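Side-chain contacts in RNA-directed RNA polymerase (Infectious pancreatic necrosis virus, PDB 3ZED), which copies the viral genome as an RNA-dependent RNA polymerase, probably both as free protein and covalently attached to the genomic RNA: residues R148-R151 and E152-T156; D293-Y296 and L297-L301. All blocks are in the same frame, centred on the assembly; numbering follows the deposited sequence.

Contact 1. Residues R148-R151 and E152-T156; sequences RQVR and EAIAT
V150 and I154, one helical turn apart, meet through single methyls: CG1 of V150 lies 4.0 Å from CD1 of I154, the two side chains crossing at a slant. In V150 that methyl stands anti to the backbone N (chi1 173°), which leans it forward along the helix. I154 does the reverse, its CG1 arm lying beside its own N (chi1 -71°), so the extended arm runs back over the preceding turn; its CG1 comes within 3.4 Å of V150 O, the same carbonyl that receives the I154 N-H. The R151 and E152 side chains lean out from the same side of the helix but diverge. R151 NH1 bonds to L30 O, and R151 NH2 stays 6.9 Å from E152 OE1, opposite charges without a salt bridge. Beneath these side chains run four i to i+4 backbone bonds, from E152 N to R148 O (2.8 Å) through A155 N to R151 O (3.0 Å). At the end of helix 143-156, T156 folds its hydroxyl back: OG1 donates to E152 O at 2.7 Å from above the carbonyl plane, 39° out of it. The valine-isoleucine ridge packs between helix 125-137, through L128 and L131, and helix 580-588, through I584 and A588. The chemistry is therefore mixed round the helix: methyls pack against the two neighbouring helices, while R151 adds a polar tie to L30, and E152 O is held by two donors of T156, its N-H and its hydroxyl, which fastens that side chain to the last turn.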
loop_
_atom_site.group_PDB
_atom_site.type_symbol
_atom_site.label_atom_id
_atom_site.label_comp_id
_atom_site.label_asym_id
_atom_site.label_seq_id
_atom_site.Cartn_x
_atom_site.Cartn_y
_atom_site.Cartn_z
ATOM N N ARG B 148 17.068 1.960 28.918
ATOM C CA ARG B 148 17.940 2.830 28.120
ATOM C C ARG B 148 17.369 3.058 26.716
ATOM O O ARG B 148 17.328 4.203 26.247
ATOM C CB ARG B 148 19.348 2.239 28.033
ATOM C CG ARG B 148 20.142 2.477 29.298
ATOM C CD ARG B 148 21.572 1.998 29.178
ATOM N NE ARG B 148 22.068 1.504 30.459
ATOM C CZ ARG B 148 22.297 0.223 30.729
ATOM N NH1 ARG B 148 22.107 -0.706 29.796
ATOM N NH2 ARG B 148 22.736 -0.140 31.930
ATOM N N GLN B 149 16.852 1.980 26.091
ATOM C CA GLN B 149 16.287 2.051 24.741
ATOM C C GLN B 149 15.056 2.948 24.683
ATOM O O GLN B 149 14.974 3.794 23.784
ATOM C CB GLN B 149 15.987 0.659 24.206
ATOM C CG GLN B 149 17.264 -0.043 23.760
ATOM C CD GLN B 149 17.060 -1.498 23.429
ATOM O OE1 GLN B 149 15.993 -2.089 23.667
ATOM N NE2 GLN B 149 18.108 -2.119 22.912
ATOM N N VAL B 150 14.132 2.802 25.658
ATOM C CA VAL B 150 12.926 3.627 25.720
ATOM C C VAL B 150 13.322 5.113 25.956
ATOM O O VAL B 150 12.810 5.989 25.254
ATOM C CB VAL B 150 11.921 3.130 26.777
ATOM C CG1 VAL B 150 10.756 4.112 26.930
ATOM C CG2 VAL B 150 11.392 1.749 26.408
ATOM N N ARG B 151 14.255 5.372 26.894
ATOM C CA ARG B 151 14.707 6.734 27.184
ATOM C C ARG B 151 15.393 7.369 25.972
ATOM O O ARG B 151 15.142 8.541 25.701
ATOM C CB ARG B 151 15.635 6.786 28.399
ATOM C CG ARG B 151 15.626 8.159 29.053
ATOM C CD ARG B 151 16.413 8.205 30.337
ATOM N NE ARG B 151 17.821 8.451 30.048
ATOM C CZ ARG B 151 18.428 9.615 30.204
ATOM N NH1 ARG B 151 17.769 10.655 30.699
ATOM N NH2 ARG B 151 19.706 9.746 29.893
ATOM N N GLU B 152 16.276 6.610 25.276
ATOM C CA GLU B 152 16.973 7.062 24.068
ATOM C C GLU B 152 15.960 7.348 22.932
ATOM O O GLU B 152 16.108 8.352 22.246
ATOM C CB GLU B 152 18.039 6.037 23.625
ATOM C CG GLU B 152 18.741 6.349 22.304
ATOM C CD GLU B 152 19.830 7.413 22.209
ATOM O OE1 GLU B 152 19.939 8.262 23.126
ATOM O OE2 GLU B 152 20.530 7.437 21.169
ATOM N N ALA B 153 14.906 6.508 22.785
ATOM C CA ALA B 153 13.861 6.741 21.768
ATOM C C ALA B 153 13.092 8.053 22.069
ATOM O O ALA B 153 12.876 8.846 21.161
ATOM C CB ALA B 153 12.901 5.562 21.692
ATOM N N ILE B 154 12.757 8.309 23.357
ATOM C CA ILE B 154 12.073 9.535 23.777
ATOM C C ILE B 154 12.987 10.752 23.502
ATOM O O ILE B 154 12.501 11.781 23.020
ATOM C CB ILE B 154 11.640 9.445 25.277
ATOM C CG1 ILE B 154 10.463 8.438 25.460
ATOM C CG2 ILE B 154 11.283 10.838 25.842
ATOM C CD1 ILE B 154 10.142 8.033 26.874
ATOM N N ALA B 155 14.307 10.609 23.768
ATOM C CA ALA B 155 15.292 11.672 23.582
ATOM C C ALA B 155 15.668 11.945 22.115
ATOM O O ALA B 155 16.030 13.074 21.819
ATOM C CB ALA B 155 16.556 11.356 24.369
ATOM N N THR B 156 15.583 10.949 21.204
ATOM C CA THR B 156 16.050 11.133 19.818
ATOM C C THR B 156 14.964 11.057 18.753
ATOM O O THR B 156 15.205 11.509 17.631
ATOM C CB THR B 156 17.146 10.121 19.496
ATOM O OG1 THR B 156 16.592 8.808 19.596
ATOM C CG2 THR B 156 18.366 10.280 20.410
#

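Contact 2. Residues D293-Y296 and L297-L301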
loop_
_atom_site.group_PDB
_atom_site.type_symbol
_atom_site.label_atom_id
_atom_site.label_comp_id
_atom_site.label_asym_id
_atom_site.label_seq_id
_atom_site.Cartn_x
_atom_site.Cartn_y
_atom_site.Cartn_z
ATOM N N ASP B 293 -8.710 18.877 -19.556
ATOM C CA ASP B 293 -9.894 19.390 -18.853
ATOM C C ASP B 293 -9.965 18.852 -17.421
ATOM O O ASP B 293 -10.401 19.578 -16.535
ATOM C CB ASP B 293 -11.188 19.050 -19.612
ATOM C CG ASP B 293 -11.484 19.900 -20.847
ATOM O OD1 ASP B 293 -10.668 20.801 -21.165
ATOM O OD2 ASP B 293 -12.517 19.649 -21.503
ATOM N N PHE B 294 -9.523 17.600 -17.211
ATOM C CA PHE B 294 -9.496 16.906 -15.926
ATOM C C PHE B 294 -8.045 16.741 -15.401
ATOM O O PHE B 294 -7.776 15.782 -14.677
ATOM C CB PHE B 294 -10.168 15.530 -16.056
ATOM C CG PHE B 294 -11.662 15.563 -16.253
ATOM C CD1 PHE B 294 -12.526 15.529 -15.161
ATOM C CD2 PHE B 294 -12.211 15.584 -17.529
ATOM C CE1 PHE B 294 -13.921 15.535 -15.347
ATOM C CE2 PHE B 294 -13.597 15.588 -17.713
ATOM C CZ PHE B 294 -14.445 15.559 -16.622
ATOM N N TRP B 295 -7.118 17.681 -15.743
ATOM C CA TRP B 295 -5.697 17.645 -15.347
ATOM C C TRP B 295 -5.532 17.364 -13.843
ATOM O O TRP B 295 -4.615 16.642 -13.456
ATOM C CB TRP B 295 -4.967 18.967 -15.717
ATOM C CG TRP B 295 -5.388 20.163 -14.893
ATOM C CD1 TRP B 295 -6.361 21.070 -15.201
ATOM C CD2 TRP B 295 -4.893 20.533 -13.590
ATOM N NE1 TRP B 295 -6.496 21.990 -14.180
ATOM C CE2 TRP B 295 -5.640 21.654 -13.159
ATOM C CE3 TRP B 295 -3.909 20.003 -12.728
ATOM C CZ2 TRP B 295 -5.407 22.280 -11.924
ATOM C CZ3 TRP B 295 -3.705 20.604 -11.498
ATOM C CH2 TRP B 295 -4.425 21.750 -11.120
ATOM N N TYR B 296 -6.427 17.953 -13.001
ATOM C CA TYR B 296 -6.384 17.903 -11.543
ATOM C C TYR B 296 -6.585 16.490 -11.002
ATOM O O TYR B 296 -6.213 16.224 -9.857
ATOM C CB TYR B 296 -7.388 18.897 -10.940
ATOM C CG TYR B 296 -8.799 18.766 -11.466
ATOM C CD1 TYR B 296 -9.710 17.901 -10.866
ATOM C CD2 TYR B 296 -9.234 19.531 -12.541
ATOM C CE1 TYR B 296 -11.002 17.760 -11.358
ATOM C CE2 TYR B 296 -10.530 19.414 -13.033
ATOM C CZ TYR B 296 -11.416 18.534 -12.433
ATOM O OH TYR B 296 -12.704 18.420 -12.903
ATOM N N LEU B 297 -7.108 15.571 -11.838
ATOM C CA LEU B 297 -7.275 14.170 -11.466
ATOM C C LEU B 297 -5.921 13.437 -11.454
ATOM O O LEU B 297 -5.856 12.288 -11.011
ATOM C CB LEU B 297 -8.275 13.460 -12.395
ATOM C CG LEU B 297 -9.755 13.880 -12.309
ATOM C CD1 LEU B 297 -10.625 12.938 -13.115
ATOM C CD2 LEU B 297 -10.259 13.927 -10.869
ATOM N N SER B 298 -4.839 14.115 -11.889
ATOM C CA SER B 298 -3.486 13.549 -11.882
ATOM C C SER B 298 -2.554 14.278 -10.895
ATOM O O SER B 298 -1.342 14.061 -10.937
ATOM C CB SER B 298 -2.882 13.606 -13.278
ATOM O OG SER B 298 -2.456 14.928 -13.577
ATOM N N CYS B 299 -3.111 15.161 -10.044
ATOM C CA CYS B 299 -2.330 15.966 -9.112
ATOM C C CYS B 299 -2.713 15.624 -7.684
ATOM O O CYS B 299 -3.856 15.841 -7.274
ATOM C CB CYS B 299 -2.510 17.454 -9.410
ATOM S SG CYS B 299 -1.364 18.548 -8.519
ATOM N N GLY B 300 -1.769 15.034 -6.955
ATOM C CA GLY B 300 -1.998 14.613 -5.578
ATOM C C GLY B 300 -1.622 15.662 -4.559
ATOM O O GLY B 300 -0.641 16.386 -4.747
ATOM N N LEU B 301 -2.399 15.771 -3.474
ATOM C CA LEU B 301 -2.053 16.681 -2.375
ATOM C C LEU B 301 -0.840 16.094 -1.651
ATOM O O LEU B 301 -0.864 14.906 -1.322
ATOM C CB LEU B 301 -3.222 16.878 -1.383
ATOM C CG LEU B 301 -4.539 17.422 -1.919
ATOM C CD1 LEU B 301 -5.552 17.536 -0.788
ATOM C CD2 LEU B 301 -4.351 18.772 -2.639
#
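L297 sets its CG beside its own N (chi1 -68°), and its two methyls part between two rings: CD1 comes to 3.8 Å from F294 CD1, and CD2 to 3.9 Å from Y296 CE1. Y296 CG stands between its own N and carbonyl carbon (chi1 52°), which lays the ring alongside the leucine, pointing the same way. Y296 CB sits 3.8 Å above the plane of the W295 indole, over its centre, and W295 CZ3 lies 4.0 Å from C299 CB. The backbone here is a short 3-10 segment, 295-298, that links the end of helix 283-293 to strand 299-310 of the mixed sheet. Its i to i+3 bonds include L297 N to F294 O at 2.9 Å and a longer one, C299 N to Y296 O at 3.3 Å. W295 O takes two donors from one residue: S298 OG, 2.8 Å away in the carbonyl plane, and S298 N, above that plane and 43° out of it. The serine hydroxyl is thereby held against the turn. F270 of helix 260-278 meets the F294 ring edge-to-face and also touches L297, while W295 NE1 bonds to A64 O. Y296 packs on P250, part of a predicted GTP-binding loop.

Contact 1 precedes contact 2 along the chain, and both belong to the palm-family region of the birnavirus polymerase. Their centres are 42 Å apart and their nearest atoms about 25 Å, so they do not touch. The first lies within helix 143-156; the second leads from helix 283-293 into strand 299-310. A mixed sheet nevertheless connects them: strand 157-160, which directly follows the first helix, pairs antiparallel with strand 299-310, and T156 makes backbone hydrogen bonds with Q311. Contact 1 packs away from the potassium ion sites and the predicted GTP-binding loop, which contact 2 borders; the pairing of strands 157-160 and 299-310 ties the outlying helix of contact 1 to the strand that contact 2 leads into.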